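PDB 6WL5: EcmrR transcriptional regulator from Escherichia coli, which probably senses cationic and other drug-like molecules through its GyrI-like C-terminal domain and, as a MerR-family regulator, activates transcription in response. Local coordinates for residues A[52-57]-A[132-137]; A[56-61]-A[72-77]. All coordinates share one frame; numbering follows the deposited sequence.

Interactions 1 and 2 use the two edges of one strand, 55-59, which pairs with 132-137 on one side and with 69-77 on the other, and their centres lie about 9 Å apart. Phe-56 and Thr-57 belong to both. Polar and apolar links bridge them: Glu-133 OE2 and Tyr-59 OH are 2.7 Å apart, a probable hydrogen bond, and Cys-55 SG packs 3.5 Å from Phe-73 CZ. Tyr-135 lines two 16A sites, one of them with Cys-55 of interaction 1 and Glu-75 of interaction 2; Glu-133 of interaction 1 and Tyr-59 and Asp-61 of interaction 2 line another, shared by both contacts.

Interaction 1. Residues A[52-57]-A[132-137]; sequences PAYCFT and RESYID. With 16A (cetyl-trimethyl-ammonium), chain F.
Thr-57 OG1 and Tyr-135 OH approach to 2.6 Å, the threonine oxygen lying at the ring edge near its plane. Tyr-135 OH donates to Glu-133 OE2 on that oxygen's anti lone pair, and Tyr-29, Tyr-59 and Tyr-113 extend this polar cluster. An alanine in place of Tyr-135 would probably leave Thr-57 OG1 and Glu-133 OE2 each without one polar mate and open a gap beside Cys-55. The second polar side-chain contact is Arg-132 NH1 to Tyr-54 OH, 3.0 Å and nearly straight at 163°, with the hydroxyl in the guanidinium plane. Gln-153 also bonds Tyr-54 OH, while Arg-132 NH2 reaches the carbonyl of Pro-93. Among backbone bonds, Thr-57 and Glu-133 exchange two N-H...O bonds, and Tyr-135 N reaches Cys-55 O at 2.9 Å. These make Thr-57 and Glu-133 a hydrogen-bonded pair and Phe-56 and Ser-134 a non-hydrogen-bonded one, within the antiparallel sheet of the GyrI-like domain. Water 1 accepts from Cys-55 N and Ser-134 OG and donates to Tyr-135 O. Phe-56 and Arg-132 lie side by side, CD2 4.1 Å from the arginine's CD, and Cys-55 SG packs on Tyr-135 CD2. CG of Phe-56 sits between the backbone N and carbonyl carbon (chi1 56°), and CD1 covers the centre of the Tyr-54 ring. Cys-55 SG lies 3.8 Å from C15 of 16A, its CB near the head methyls, and Tyr-135 O 3.0 Å from C17.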
loop_
_atom_site.group_PDB
_atom_site.type_symbol
_atom_site.label_atom_id
_atom_site.label_comp_id
_atom_site.label_asym_id
_atom_site.label_seq_id
_atom_site.Cartn_x
_atom_site.Cartn_y
_atom_site.Cartn_z
ATOM N N PRO A 52 -15.025 -3.017 -3.367
ATOM C CA PRO A 52 -13.839 -2.711 -4.180
ATOM C C PRO A 52 -12.565 -3.323 -3.621
ATOM O O PRO A 52 -12.479 -3.610 -2.423
ATOM C CB PRO A 52 -13.715 -1.187 -4.097
ATOM C CG PRO A 52 -14.565 -0.778 -2.946
ATOM C CD PRO A 52 -15.583 -1.830 -2.701
ATOM N N ALA A 53 -11.580 -3.478 -4.505
ATOM C CA ALA A 53 -10.290 -4.001 -4.138
ATOM C C ALA A 53 -9.580 -3.041 -3.176
ATOM O O ALA A 53 -9.796 -1.824 -3.180
ATOM C CB ALA A 53 -9.430 -4.161 -5.395
ATOM N N TYR A 54 -8.670 -3.595 -2.381
ATOM C CA TYR A 54 -7.755 -2.781 -1.579
ATOM C C TYR A 54 -6.429 -3.531 -1.526
ATOM O O TYR A 54 -6.294 -4.532 -0.819
ATOM C CB TYR A 54 -8.316 -2.535 -0.188
ATOM C CG TYR A 54 -7.555 -1.561 0.704
ATOM C CD1 TYR A 54 -6.767 -0.546 0.188
ATOM C CD2 TYR A 54 -7.658 -1.653 2.093
ATOM C CE1 TYR A 54 -6.097 0.357 1.024
ATOM C CE2 TYR A 54 -6.987 -0.776 2.931
ATOM C CZ TYR A 54 -6.205 0.229 2.402
ATOM O OH TYR A 54 -5.543 1.081 3.306
ATOM N N CYS A 55 -5.469 -3.063 -2.305
ATOM C CA CYS A 55 -4.207 -3.755 -2.539
ATOM C C CYS A 55 -3.120 -2.734 -2.284
ATOM O O CYS A 55 -3.110 -1.690 -2.924
ATOM C CB CYS A 55 -4.162 -4.227 -3.988
ATOM S SG CYS A 55 -2.587 -4.975 -4.438
ATOM N N PHE A 56 -2.241 -3.001 -1.316
ATOM C CA PHE A 56 -1.372 -1.928 -0.854
ATOM C C PHE A 56 -0.101 -2.485 -0.240
ATOM O O PHE A 56 -0.043 -3.633 0.236
ATOM C CB PHE A 56 -2.071 -1.031 0.185
ATOM C CG PHE A 56 -2.593 -1.770 1.377
ATOM C CD1 PHE A 56 -3.826 -2.399 1.321
ATOM C CD2 PHE A 56 -1.874 -1.830 2.564
ATOM C CE1 PHE A 56 -4.348 -3.098 2.408
ATOM C CE2 PHE A 56 -2.394 -2.508 3.676
ATOM C CZ PHE A 56 -3.646 -3.136 3.594
ATOM N N THR A 57 0.933 -1.664 -0.293
ATOM C CA THR A 57 2.179 -1.938 0.398
ATOM C C THR A 57 2.198 -1.136 1.696
ATOM O O THR A 57 1.933 0.068 1.696
ATOM C CB THR A 57 3.375 -1.528 -0.459
ATOM O OG1 THR A 57 3.362 -2.322 -1.648
ATOM C CG2 THR A 57 4.718 -1.712 0.294
ATOM N N ARG A 132 0.834 3.553 3.781
ATOM C CA ARG A 132 0.298 2.583 2.830
ATOM C C ARG A 132 0.295 3.162 1.424
ATOM O O ARG A 132 0.014 4.352 1.226
ATOM C CB ARG A 132 -1.143 2.218 3.207
ATOM C CG ARG A 132 -1.403 1.967 4.682
ATOM C CD ARG A 132 -2.766 1.386 4.958
ATOM N NE ARG A 132 -2.890 1.072 6.374
ATOM C CZ ARG A 132 -3.997 0.609 6.931
ATOM N NH1 ARG A 132 -5.074 0.418 6.173
ATOM N NH2 ARG A 132 -4.049 0.385 8.243
ATOM N N GLU A 133 0.607 2.301 0.451
ATOM C CA GLU A 133 0.694 2.682 -0.954
ATOM C C GLU A 133 -0.290 1.791 -1.688
ATOM O O GLU A 133 -0.031 0.605 -1.882
ATOM C CB GLU A 133 2.133 2.459 -1.434
ATOM C CG GLU A 133 2.448 2.831 -2.862
ATOM C CD GLU A 133 3.961 2.731 -3.061
ATOM O OE1 GLU A 133 4.625 3.747 -2.825
ATOM O OE2 GLU A 133 4.459 1.616 -3.388
ATOM N N SER A 134 -1.445 2.341 -2.048
ATOM C CA SER A 134 -2.594 1.581 -2.518
ATOM C C SER A 134 -2.669 1.661 -4.043
ATOM O O SER A 134 -2.902 2.746 -4.602
ATOM C CB SER A 134 -3.854 2.180 -1.894
ATOM O OG SER A 134 -5.007 1.495 -2.334
ATOM N N TYR A 135 -2.567 0.498 -4.699
ATOM C CA TYR A 135 -2.470 0.407 -6.151
ATOM C C TYR A 135 -3.878 0.297 -6.719
ATOM O O TYR A 135 -4.615 -0.636 -6.382
ATOM C CB TYR A 135 -1.648 -0.830 -6.551
ATOM C CG TYR A 135 -0.308 -0.793 -5.830
ATOM C CD1 TYR A 135 0.638 0.148 -6.152
ATOM C CD2 TYR A 135 -0.031 -1.679 -4.800
ATOM C CE1 TYR A 135 1.848 0.225 -5.456
ATOM C CE2 TYR A 135 1.156 -1.628 -4.122
ATOM C CZ TYR A 135 2.088 -0.668 -4.429
ATOM O OH TYR A 135 3.261 -0.649 -3.700
ATOM N N ILE A 136 -4.244 1.245 -7.579
ATOM C CA ILE A 136 -5.596 1.317 -8.138
ATOM C C ILE A 136 -5.585 0.998 -9.627
ATOM O O ILE A 136 -6.073 -0.063 -10.054
ATOM C CB ILE A 136 -6.233 2.693 -7.814
ATOM C CG1 ILE A 136 -6.282 2.930 -6.308
ATOM C CG2 ILE A 136 -7.623 2.809 -8.425
ATOM C CD1 ILE A 136 -6.547 4.361 -5.944
ATOM N N ASP A 137 -5.018 1.907 -10.408
ATOM C CA ASP A 137 -4.814 1.739 -11.841
ATOM C C ASP A 137 -3.319 1.671 -12.150
ATOM O O ASP A 137 -2.506 2.344 -11.512
ATOM C CB ASP A 137 -5.449 2.909 -12.590
ATOM C CG ASP A 137 -6.969 2.958 -12.455
ATOM O OD1 ASP A 137 -7.635 1.904 -12.311
ATOM O OD2 ASP A 137 -7.466 4.097 -12.472
HETATM C C1 16A F . 5.539 -8.213 -21.611
HETATM C C2 16A F . 5.422 -7.051 -20.665
HETATM C C3 16A F . 5.230 -7.694 -19.305
HETATM C C4 16A F . 4.454 -6.772 -18.409
HETATM C C5 16A F . 4.142 -7.520 -17.138
HETATM C C6 16A F . 2.855 -7.008 -16.555
HETATM C C7 16A F . 2.525 -7.772 -15.306
HETATM C C8 16A F . 1.347 -7.167 -14.610
HETATM C C9 16A F . 1.002 -7.945 -13.354
HETATM C C10 16A F . 0.248 -7.031 -12.424
HETATM C C11 16A F . 0.245 -7.448 -10.947
HETATM C C12 16A F . -0.283 -6.184 -10.255
HETATM C C13 16A F . -0.647 -6.276 -8.779
HETATM C C14 16A F . -1.558 -5.116 -8.292
HETATM C C15 16A F . -2.988 -5.623 -8.152
HETATM C C16 16A F . -4.064 -5.009 -9.043
HETATM N N1 16A F . -5.263 -4.621 -8.269
HETATM C C17 16A F . -5.058 -3.329 -7.604
HETATM C C18 16A F . -6.361 -4.503 -9.231
HETATM C C19 16A F . -5.668 -5.584 -7.235
HETATM O O HOH W 1 -5.951 -0.591 -3.907
#

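Interaction 2. Residues A[56-61]-A[72-77]. With 16A (cetyl-trimethyl-ammonium), chain E.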
loop_
_atom_site.group_PDB
_atom_site.type_symbol
_atom_site.label_atom_id
_atom_site.label_comp_id
_atom_site.label_asym_id
_atom_site.label_seq_id
_atom_site.Cartn_x
_atom_site.Cartn_y
_atom_site.Cartn_z
ATOM N N PHE A 56 -2.241 -3.001 -1.316
ATOM C CA PHE A 56 -1.372 -1.928 -0.854
ATOM C C PHE A 56 -0.101 -2.485 -0.240
ATOM O O PHE A 56 -0.043 -3.633 0.236
ATOM C CB PHE A 56 -2.071 -1.031 0.185
ATOM C CG PHE A 56 -2.593 -1.770 1.377
ATOM C CD1 PHE A 56 -3.826 -2.399 1.321
ATOM C CD2 PHE A 56 -1.874 -1.830 2.564
ATOM C CE1 PHE A 56 -4.348 -3.098 2.408
ATOM C CE2 PHE A 56 -2.394 -2.508 3.676
ATOM C CZ PHE A 56 -3.646 -3.136 3.594
ATOM N N THR A 57 0.933 -1.664 -0.293
ATOM C CA THR A 57 2.179 -1.938 0.398
ATOM C C THR A 57 2.198 -1.136 1.696
ATOM O O THR A 57 1.933 0.068 1.696
ATOM C CB THR A 57 3.375 -1.528 -0.459
ATOM O OG1 THR A 57 3.362 -2.322 -1.648
ATOM C CG2 THR A 57 4.718 -1.712 0.294
ATOM N N LEU A 58 2.578 -1.799 2.777
ATOM C CA LEU A 58 2.949 -1.117 3.993
ATOM C C LEU A 58 4.453 -0.889 3.993
ATOM O O LEU A 58 5.239 -1.843 3.848
ATOM C CB LEU A 58 2.554 -1.970 5.191
ATOM C CG LEU A 58 1.049 -2.212 5.382
ATOM C CD1 LEU A 58 0.778 -3.143 6.531
ATOM C CD2 LEU A 58 0.396 -0.883 5.573
ATOM N N TYR A 59 4.853 0.360 4.212
ATOM C CA TYR A 59 6.262 0.722 4.377
ATOM C C TYR A 59 6.585 0.848 5.864
ATOM O O TYR A 59 6.201 1.830 6.495
ATOM C CB TYR A 59 6.530 2.034 3.644
ATOM C CG TYR A 59 6.597 1.811 2.129
ATOM C CD1 TYR A 59 7.782 1.474 1.495
ATOM C CD2 TYR A 59 5.453 1.925 1.329
ATOM C CE1 TYR A 59 7.833 1.227 0.133
ATOM C CE2 TYR A 59 5.499 1.697 -0.042
ATOM C CZ TYR A 59 6.697 1.367 -0.647
ATOM O OH TYR A 59 6.773 1.176 -2.028
ATOM N N HIS A 60 7.303 -0.137 6.408
ATOM C CA HIS A 60 7.517 -0.280 7.847
ATOM C C HIS A 60 8.788 0.374 8.360
ATOM O O HIS A 60 9.002 0.396 9.588
ATOM C CB HIS A 60 7.535 -1.768 8.202
ATOM C CG HIS A 60 6.194 -2.432 8.087
ATOM N ND1 HIS A 60 5.082 -1.977 8.764
ATOM C CD2 HIS A 60 5.798 -3.540 7.414
ATOM C CE1 HIS A 60 4.059 -2.772 8.518
ATOM N NE2 HIS A 60 4.467 -3.736 7.709
ATOM N N ASP A 61 9.601 0.966 7.495
ATOM C CA ASP A 61 10.822 1.586 7.982
ATOM C C ASP A 61 10.496 2.767 8.881
ATOM O O ASP A 61 9.446 3.387 8.773
ATOM C CB ASP A 61 11.698 2.017 6.818
ATOM C CG ASP A 61 12.465 0.843 6.224
ATOM O OD1 ASP A 61 13.173 0.155 6.990
ATOM O OD2 ASP A 61 12.322 0.603 5.011
ATOM N N GLU A 72 5.734 -4.638 3.172
ATOM C CA GLU A 72 4.779 -5.727 3.334
ATOM C C GLU A 72 3.664 -5.559 2.308
ATOM O O GLU A 72 2.898 -4.588 2.359
ATOM C CB GLU A 72 4.244 -5.767 4.764
ATOM C CG GLU A 72 3.377 -6.967 5.057
ATOM C CD GLU A 72 3.108 -7.129 6.542
ATOM O OE1 GLU A 72 2.967 -6.078 7.202
ATOM O OE2 GLU A 72 3.027 -8.289 7.034
ATOM N N PHE A 73 3.597 -6.491 1.358
ATOM C CA PHE A 73 2.545 -6.468 0.369
ATOM C C PHE A 73 1.282 -7.057 0.964
ATOM O O PHE A 73 1.313 -8.170 1.516
ATOM C CB PHE A 73 2.914 -7.301 -0.843
ATOM C CG PHE A 73 1.848 -7.322 -1.852
ATOM C CD1 PHE A 73 1.594 -6.209 -2.616
ATOM C CD2 PHE A 73 1.026 -8.424 -1.974
ATOM C CE1 PHE A 73 0.592 -6.226 -3.567
ATOM C CE2 PHE A 73 0.031 -8.468 -2.943
ATOM C CZ PHE A 73 -0.192 -7.356 -3.728
ATOM N N CYS A 74 0.168 -6.368 0.762
ATOM C CA CYS A 74 -1.131 -6.773 1.291
ATOM C C CYS A 74 -2.228 -6.696 0.241
ATOM O O CYS A 74 -2.276 -5.778 -0.569
ATOM C CB CYS A 74 -1.543 -5.847 2.439
ATOM S SG CYS A 74 -0.418 -5.787 3.835
ATOM N N GLU A 75 -3.124 -7.665 0.262
ATOM C CA GLU A 75 -4.277 -7.627 -0.608
ATOM C C GLU A 75 -5.487 -8.068 0.189
ATOM O O GLU A 75 -5.483 -9.134 0.809
ATOM C CB GLU A 75 -4.013 -8.515 -1.837
ATOM C CG GLU A 75 -4.988 -8.336 -2.956
ATOM C CD GLU A 75 -4.399 -8.615 -4.340
ATOM O OE1 GLU A 75 -5.081 -8.218 -5.309
ATOM O OE2 GLU A 75 -3.309 -9.274 -4.469
ATOM N N ALA A 76 -6.526 -7.253 0.151
ATOM C CA ALA A 76 -7.705 -7.487 0.976
ATOM C C ALA A 76 -8.617 -8.560 0.394
ATOM O O ALA A 76 -8.947 -8.546 -0.804
ATOM C CB ALA A 76 -8.498 -6.192 1.142
ATOM N N VAL A 77 -9.095 -9.437 1.283
ATOM C CA VAL A 77 -9.981 -10.540 0.946
ATOM C C VAL A 77 -11.206 -10.506 1.858
ATOM O O VAL A 77 -11.225 -9.856 2.900
ATOM C CB VAL A 77 -9.280 -11.917 1.058
ATOM C CG1 VAL A 77 -8.178 -12.075 0.014
ATOM C CG2 VAL A 77 -8.740 -12.104 2.458
HETATM C C1 16A E . 8.970 13.722 11.748
HETATM C C2 16A E . 9.058 12.461 10.902
HETATM C C3 16A E . 9.904 12.676 9.650
HETATM C C4 16A E . 9.582 11.711 8.505
HETATM C C5 16A E . 8.968 10.371 8.915
HETATM C C6 16A E . 8.990 9.401 7.739
HETATM C C7 16A E . 8.812 7.937 8.102
HETATM C C8 16A E . 9.100 7.101 6.861
HETATM C C9 16A E . 7.968 6.149 6.585
HETATM C C10 16A E . 8.422 4.796 6.034
HETATM C C11 16A E . 9.267 4.836 4.768
HETATM C C12 16A E . 8.509 5.301 3.531
HETATM C C13 16A E . 9.266 4.820 2.292
HETATM C C14 16A E . 8.393 4.966 1.060
HETATM C C15 16A E . 9.185 4.705 -0.209
HETATM C C16 16A E . 8.211 4.640 -1.352
HETATM N N1 16A E . 8.874 4.593 -2.665
HETATM C C17 16A E . 9.899 3.539 -2.767
HETATM C C18 16A E . 7.760 4.336 -3.592
HETATM C C19 16A E . 9.392 5.916 -3.025
#
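Cys-74 CB sits over one face of the Phe-56 ring, 3.7 Å from its centroid, a CH-pi contact displaced toward the rim. Its sulfur approaches the same ring obliquely, 4.5 Å from the centroid. SG stands beside the backbone N of Cys-74 and anti to its carbonyl carbon (chi1 -59°), and it also meets Leu-58 CD1 at 4.0 Å. Leu-58 and Glu-72 run side by side, pointing the same way. The glutamate's CG is anti to its backbone N and the chain continues extended. Its OE1 accepts a hydrogen bond from His-60 NE2 at 2.8 Å, nearly straight at 164°. The carboxylate oxygen lies near the imidazole plane, whereas the nitrogen meets OE1 on its anti side and well out of the carboxylate plane, the two planes being 67° apart. Ser-130 OG bonds His-60 ND1 and Gln-90 NE2 bonds Glu-72 OE2, so both ends of this His-carboxylate pair have further partners. All this rests on a beta hairpin of strands 55-59 and 69-77, in which Phe-56 with Cys-74 and Leu-58 with Glu-72 are antiparallel hydrogen-bonded pairs flanking the non-hydrogen-bonded pair Thr-57 and Phe-73. Phe-56, Leu-58, Glu-72 and Cys-74 share one sheet face. On the other, the Tyr-59 ring is sandwiched between Thr-57 CG2 and the alkyl chain of 16A, whose C14 is 3.6 Å from Tyr-59 CD1.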